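Local coordinates for methane monooxygenase regulatory protein B (Methylococcus capsulatus, PDB 4GAM) that binds the hydroxylase component of soluble methane monooxygenase as its regulatory subunit and probably helps control substrate access to the active site, at residues Val39-Ser45 / Asp108-Ile113; Ser5-Asp9 / Trp78-Asn82. One frame throughout, in Å; residues are numbered along the deposited sequence.

Contact 1 of 2, residues Val39-Ser45 / Asp108-Ile113; sequences VLVLKKS and DVSSTI
Strands 39-43 and 109-113 run antiparallel, their axes 4.4 Å apart at closest approach, with 163° between their N-to-C directions. Val39 and Ile113 form a hydrogen-bonded pair (Val39 N to Ile113 O 3.1 Å, Ile113 N to Val39 O 2.8 Å); Leu40 and Thr112 form a non-hydrogen-bonded pair. Val41 N donates to Ser111 O (2.9 Å), while Val41 O accepts from Ser111 N (3.2 Å) and, weakly, from Ser110 N (2.7 Å). Ser110 (chi1 m) and Ser111 (t) thus both face Val41 (t) in a classic beta bulge, with Val41 CG1 3.6 Å from Ser110 CB and Val41 CB 3.9 Å from Ser111 CB; the register shifts by one and Leu42 pairs with Val109. Strand 109-113 is an outer strand of the four-stranded antiparallel sheet of this MmoB/DmpM-family protein. Leu40 (chi1 t, chi2 p) and Leu42 (m, t) share the face of Val109 (p), Leu40 CD1 3.7 Å from Val109 CG2 and Leu42 CD2 3.7 Å from Val109 CB; Leu42 also packs on helix 46-63. On the other face Val39 (t) meets Ile113 (m, t), CB to CB 3.6 Å. Beyond the bulge Lys43 N donates to Asp108 O (2.7 Å), and all-trans Lys43 passes its CD 3.6 Å from Asp108 OD1. Asp108 (m) places OD2 3.0 Å from OG of Ser45 (p), the N-cap of helix 46-63. Ser110 OG and Ser111 OG hydrogen-bond to one hydroxylase alpha chain, which Asp108 salt-bridges; Lys43 NZ salt-bridges a second.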
loop_
_atom_site.group_PDB
_atom_site.type_symbol
_atom_site.label_atom_id
_atom_site.label_comp_id
_atom_site.label_asym_id
_atom_site.label_seq_id
_atom_site.Cartn_x
_atom_site.Cartn_y
_atom_site.Cartn_z
ATOM N N VAL D 39 -9.998 -13.924 25.049
ATOM C CA VAL D 39 -10.627 -12.910 24.216
ATOM C C VAL D 39 -9.755 -12.550 23.020
ATOM O O VAL D 39 -8.599 -12.149 23.173
ATOM C CB VAL D 39 -10.964 -11.640 25.016
ATOM C CG1 VAL D 39 -11.643 -10.606 24.122
ATOM C CG2 VAL D 39 -11.841 -11.985 26.207
ATOM N N LEU D 40 -10.320 -12.705 21.828
ATOM C CA LEU D 40 -9.629 -12.356 20.597
ATOM C C LEU D 40 -10.384 -11.251 19.866
ATOM O O LEU D 40 -11.590 -11.352 19.643
ATOM C CB LEU D 40 -9.488 -13.590 19.709
ATOM C CG LEU D 40 -8.654 -13.439 18.438
ATOM C CD1 LEU D 40 -7.319 -12.782 18.751
ATOM C CD2 LEU D 40 -8.446 -14.800 17.787
ATOM N N VAL D 41 -9.671 -10.186 19.513
ATOM C CA VAL D 41 -10.261 -9.090 18.754
ATOM C C VAL D 41 -9.666 -9.046 17.355
ATOM O O VAL D 41 -8.461 -8.840 17.193
ATOM C CB VAL D 41 -10.032 -7.730 19.435
ATOM C CG1 VAL D 41 -10.422 -6.599 18.493
ATOM C CG2 VAL D 41 -10.815 -7.645 20.737
ATOM N N LEU D 42 -10.513 -9.238 16.350
ATOM C CA LEU D 42 -10.062 -9.279 14.962
ATOM C C LEU D 42 -10.688 -8.170 14.112
ATOM O O LEU D 42 -11.910 -8.076 13.990
ATOM C CB LEU D 42 -10.343 -10.654 14.351
ATOM C CG LEU D 42 -9.656 -11.836 15.043
ATOM C CD1 LEU D 42 -10.057 -13.149 14.392
ATOM C CD2 LEU D 42 -8.147 -11.676 15.026
ATOM N N LYS D 43 -9.828 -7.341 13.527
ATOM C CA LYS D 43 -10.244 -6.194 12.725
ATOM C C LYS D 43 -11.043 -6.617 11.492
ATOM O O LYS D 43 -10.653 -7.544 10.778
ATOM C CB LYS D 43 -9.007 -5.397 12.312
ATOM C CG LYS D 43 -9.285 -4.025 11.733
ATOM C CD LYS D 43 -7.983 -3.351 11.320
ATOM C CE LYS D 43 -8.220 -1.932 10.842
ATOM N NZ LYS D 43 -7.006 -1.337 10.220
ATOM N N LYS D 44 -12.158 -5.930 11.248
ATOM C CA LYS D 44 -13.063 -6.274 10.147
ATOM C C LYS D 44 -12.477 -5.970 8.769
ATOM O O LYS D 44 -12.488 -4.824 8.318
ATOM C CB LYS D 44 -14.415 -5.568 10.303
ATOM C CG LYS D 44 -15.575 -6.510 10.591
ATOM C CD LYS D 44 -16.928 -5.894 10.249
ATOM C CE LYS D 44 -17.617 -6.657 9.123
ATOM N NZ LYS D 44 -16.912 -6.499 7.818
ATOM N N SER D 45 -11.982 -7.008 8.102
ATOM C CA SER D 45 -11.424 -6.877 6.762
ATOM C C SER D 45 -11.761 -8.109 5.931
ATOM O O SER D 45 -12.448 -9.012 6.403
ATOM C CB SER D 45 -9.908 -6.690 6.827
ATOM O OG SER D 45 -9.262 -7.883 7.242
ATOM N N ASP D 108 -4.282 -7.792 11.108
ATOM C CA ASP D 108 -5.666 -7.537 11.487
ATOM C C ASP D 108 -6.110 -8.184 12.805
ATOM O O ASP D 108 -7.300 -8.181 13.125
ATOM C CB ASP D 108 -6.608 -7.938 10.348
ATOM C CG ASP D 108 -6.452 -7.060 9.121
ATOM O OD1 ASP D 108 -6.446 -5.817 9.267
ATOM O OD2 ASP D 108 -6.327 -7.615 8.010
ATOM N N VAL D 109 -5.176 -8.740 13.568
ATOM C CA VAL D 109 -5.510 -9.143 14.933
ATOM C C VAL D 109 -5.315 -7.950 15.864
ATOM O O VAL D 109 -4.193 -7.599 16.231
ATOM C CB VAL D 109 -4.727 -10.390 15.423
ATOM C CG1 VAL D 109 -3.254 -10.259 15.132
ATOM C CG2 VAL D 109 -4.967 -10.623 16.911
ATOM N N SER D 110 -6.420 -7.311 16.227
ATOM C CA SER D 110 -6.342 -6.047 16.950
ATOM C C SER D 110 -5.990 -6.184 18.424
ATOM O O SER D 110 -5.146 -5.451 18.921
ATOM C CB SER D 110 -7.607 -5.213 16.750
ATOM O OG SER D 110 -7.523 -4.480 15.538
ATOM N N SER D 111 -6.615 -7.117 19.130
ATOM C CA SER D 111 -6.248 -7.300 20.528
ATOM C C SER D 111 -6.430 -8.706 21.084
ATOM O O SER D 111 -6.981 -9.599 20.440
ATOM C CB SER D 111 -6.955 -6.280 21.424
ATOM O OG SER D 111 -6.267 -6.139 22.658
ATOM N N THR D 112 -5.959 -8.870 22.311
ATOM C CA THR D 112 -5.878 -10.168 22.944
ATOM C C THR D 112 -6.108 -10.007 24.438
ATOM O O THR D 112 -5.637 -9.049 25.044
ATOM C CB THR D 112 -4.488 -10.790 22.692
ATOM O OG1 THR D 112 -4.465 -11.404 21.397
ATOM C CG2 THR D 112 -4.144 -11.827 23.746
ATOM N N ILE D 113 -6.869 -10.921 25.025
ATOM C CA ILE D 113 -6.907 -11.038 26.474
ATOM C C ILE D 113 -6.593 -12.490 26.818
ATOM O O ILE D 113 -7.428 -13.380 26.656
ATOM C CB ILE D 113 -8.255 -10.588 27.071
ATOM C CG1 ILE D 113 -8.681 -9.242 26.480
ATOM C CG2 ILE D 113 -8.156 -10.471 28.576
ATOM C CD1 ILE D 113 -9.959 -8.697 27.073
#

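Contact 2 of 2, residues Ser5-Asp9 / Trp78-Asn82; sequences SNAYD and WIKAN
The irregular segment 5-9 lies over one face of strand 78-82, its Asn6 CA 5.9 Å from Lys80 CA. Trp78 (chi1 t, chi2 88°) raises its indole toward the segment. Tyr8 (chi1 t, chi2 -78°) turns its ring edge to the indole face, with centroids of the Tyr8 ring and the Trp78 five-membered ring 5.0 Å apart and planes at 71°; Tyr8 CB adds a CH-pi contact 4.0 Å from the Trp78 six-membered-ring centroid. Asn6 O meets the indole edge, 3.2 Å from Trp78 CZ3. Lys80 (chi1 t) packs its CG 3.7 Å from Asn6 CB; Lys80 NZ salt-bridges, and Tyr8 OH hydrogen-bonds to, acidic side chains of a hydroxylase alpha chain. At the end of the strand, Asn82 (chi1 m) accepts through OD1 from ND2 of Asn6 (chi1 m) at 2.8 Å, while Asn6 ND2 also donates a hydrogen bond to Thr67 O. An N-terminal tail is thus laid across a sheet face through a T-shaped Tyr-Trp pair and an Asn-Asn hydrogen bond, at the hydroxylase interface.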
loop_
_atom_site.group_PDB
_atom_site.type_symbol
_atom_site.label_atom_id
_atom_site.label_comp_id
_atom_site.label_asym_id
_atom_site.label_seq_id
_atom_site.Cartn_x
_atom_site.Cartn_y
_atom_site.Cartn_z
ATOM N N SER D 5 -22.843 -18.439 26.682
ATOM C CA SER D 5 -22.159 -18.314 27.963
ATOM C C SER D 5 -20.942 -17.409 27.806
ATOM O O SER D 5 -20.582 -16.664 28.718
ATOM C CB SER D 5 -21.724 -19.685 28.479
ATOM O OG SER D 5 -22.664 -20.686 28.124
ATOM N N ASN D 6 -20.309 -17.487 26.639
ATOM C CA ASN D 6 -19.213 -16.590 26.304
ATOM C C ASN D 6 -19.719 -15.380 25.531
ATOM O O ASN D 6 -18.947 -14.680 24.876
ATOM C CB ASN D 6 -18.133 -17.318 25.501
ATOM C CG ASN D 6 -17.385 -18.351 26.325
ATOM O OD1 ASN D 6 -17.208 -18.191 27.534
ATOM N ND2 ASN D 6 -16.938 -19.416 25.671
ATOM N N ALA D 7 -21.024 -15.141 25.604
ATOM C CA ALA D 7 -21.605 -13.964 24.978
ATOM C C ALA D 7 -21.115 -12.693 25.656
ATOM O O ALA D 7 -20.786 -12.688 26.846
ATOM C CB ALA D 7 -23.115 -14.028 25.006
ATOM N N TYR D 8 -21.063 -11.615 24.881
ATOM C CA TYR D 8 -20.668 -10.309 25.388
ATOM C C TYR D 8 -21.632 -9.849 26.486
ATOM O O TYR D 8 -21.243 -9.118 27.396
ATOM C CB TYR D 8 -20.631 -9.296 24.235
ATOM C CG TYR D 8 -20.046 -7.939 24.579
ATOM C CD1 TYR D 8 -20.790 -6.996 25.283
ATOM C CD2 TYR D 8 -18.763 -7.588 24.168
ATOM C CE1 TYR D 8 -20.272 -5.759 25.593
ATOM C CE2 TYR D 8 -18.234 -6.346 24.471
ATOM C CZ TYR D 8 -18.996 -5.438 25.185
ATOM O OH TYR D 8 -18.489 -4.198 25.495
ATOM N N ASP D 9 -22.887 -10.291 26.405
ATOM C CA ASP D 9 -23.908 -9.863 27.362
ATOM C C ASP D 9 -24.470 -10.959 28.273
ATOM O O ASP D 9 -25.685 -11.055 28.458
ATOM C CB ASP D 9 -25.050 -9.128 26.653
ATOM C CG ASP D 9 -24.628 -7.773 26.126
ATOM O OD1 ASP D 9 -23.553 -7.288 26.537
ATOM O OD2 ASP D 9 -25.369 -7.188 25.307
ATOM N N TRP D 78 -15.617 -9.430 18.005
ATOM C CA TRP D 78 -15.335 -9.777 19.384
ATOM C C TRP D 78 -15.492 -11.287 19.551
ATOM O O TRP D 78 -16.605 -11.803 19.586
ATOM C CB TRP D 78 -16.274 -9.009 20.314
ATOM C CG TRP D 78 -15.992 -9.182 21.773
ATOM C CD1 TRP D 78 -15.130 -8.448 22.540
ATOM C CD2 TRP D 78 -16.594 -10.141 22.647
ATOM N NE1 TRP D 78 -15.155 -8.898 23.838
ATOM C CE2 TRP D 78 -16.045 -9.936 23.931
ATOM C CE3 TRP D 78 -17.541 -11.154 22.470
ATOM C CZ2 TRP D 78 -16.414 -10.712 25.030
ATOM C CZ3 TRP D 78 -17.905 -11.920 23.561
ATOM C CH2 TRP D 78 -17.346 -11.693 24.825
ATOM N N ILE D 79 -14.363 -11.987 19.627
ATOM C CA ILE D 79 -14.350 -13.440 19.766
ATOM C C ILE D 79 -13.988 -13.838 21.195
ATOM O O ILE D 79 -13.091 -13.252 21.798
ATOM C CB ILE D 79 -13.341 -14.094 18.784
ATOM C CG1 ILE D 79 -13.735 -13.820 17.338
ATOM C CG2 ILE D 79 -13.246 -15.587 19.002
ATOM C CD1 ILE D 79 -12.901 -12.753 16.685
ATOM N N LYS D 80 -14.692 -14.829 21.733
ATOM C CA LYS D 80 -14.435 -15.312 23.084
ATOM C C LYS D 80 -14.664 -16.817 23.163
ATOM O O LYS D 80 -15.733 -17.308 22.809
ATOM C CB LYS D 80 -15.330 -14.582 24.087
ATOM C CG LYS D 80 -15.229 -15.070 25.527
ATOM C CD LYS D 80 -15.475 -13.917 26.486
ATOM C CE LYS D 80 -15.578 -14.372 27.928
ATOM N NZ LYS D 80 -15.594 -13.205 28.858
ATOM N N ALA D 81 -13.651 -17.545 23.622
ATOM C CA ALA D 81 -13.740 -18.999 23.724
ATOM C C ALA D 81 -13.198 -19.486 25.058
ATOM O O ALA D 81 -12.597 -18.720 25.812
ATOM C CB ALA D 81 -12.989 -19.659 22.580
ATOM N N ASN D 82 -13.413 -20.766 25.344
ATOM C CA ASN D 82 -12.916 -21.372 26.571
ATOM C C ASN D 82 -11.579 -22.079 26.376
ATOM O O ASN D 82 -11.476 -23.034 25.606
ATOM C CB ASN D 82 -13.944 -22.348 27.147
ATOM C CG ASN D 82 -15.003 -21.655 27.976
ATOM O OD1 ASN D 82 -16.086 -21.337 27.486
ATOM N ND2 ASN D 82 -14.691 -21.411 29.246
#

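In the fold
Contacts 1 and 2 have centres about 13 Å apart and share one antiparallel sheet, whose order is 69-72, 76-82, 37-43, 109-113. Contact 1 joins its last two strands; contact 2 lays the N-terminal tail on strand 76-82, the other neighbour of strand 37-43. They meet where Leu40 N probably hydrogen-bonds Ile79 O (2.8 Å), Leu42 CD1 packs on Ile79 CD1 (3.7 Å) and Val39 CG1 lies 3.9 Å from Trp78 NE1. Along the chain the segments alternate, 5-9, 39-45, 78-82, 108-113, so the tail and three strands distant in sequence are tied together. Both contacts also touch alpha chains of the hydroxylase, placing the shared sheet and the tail at the docking surface of the complex.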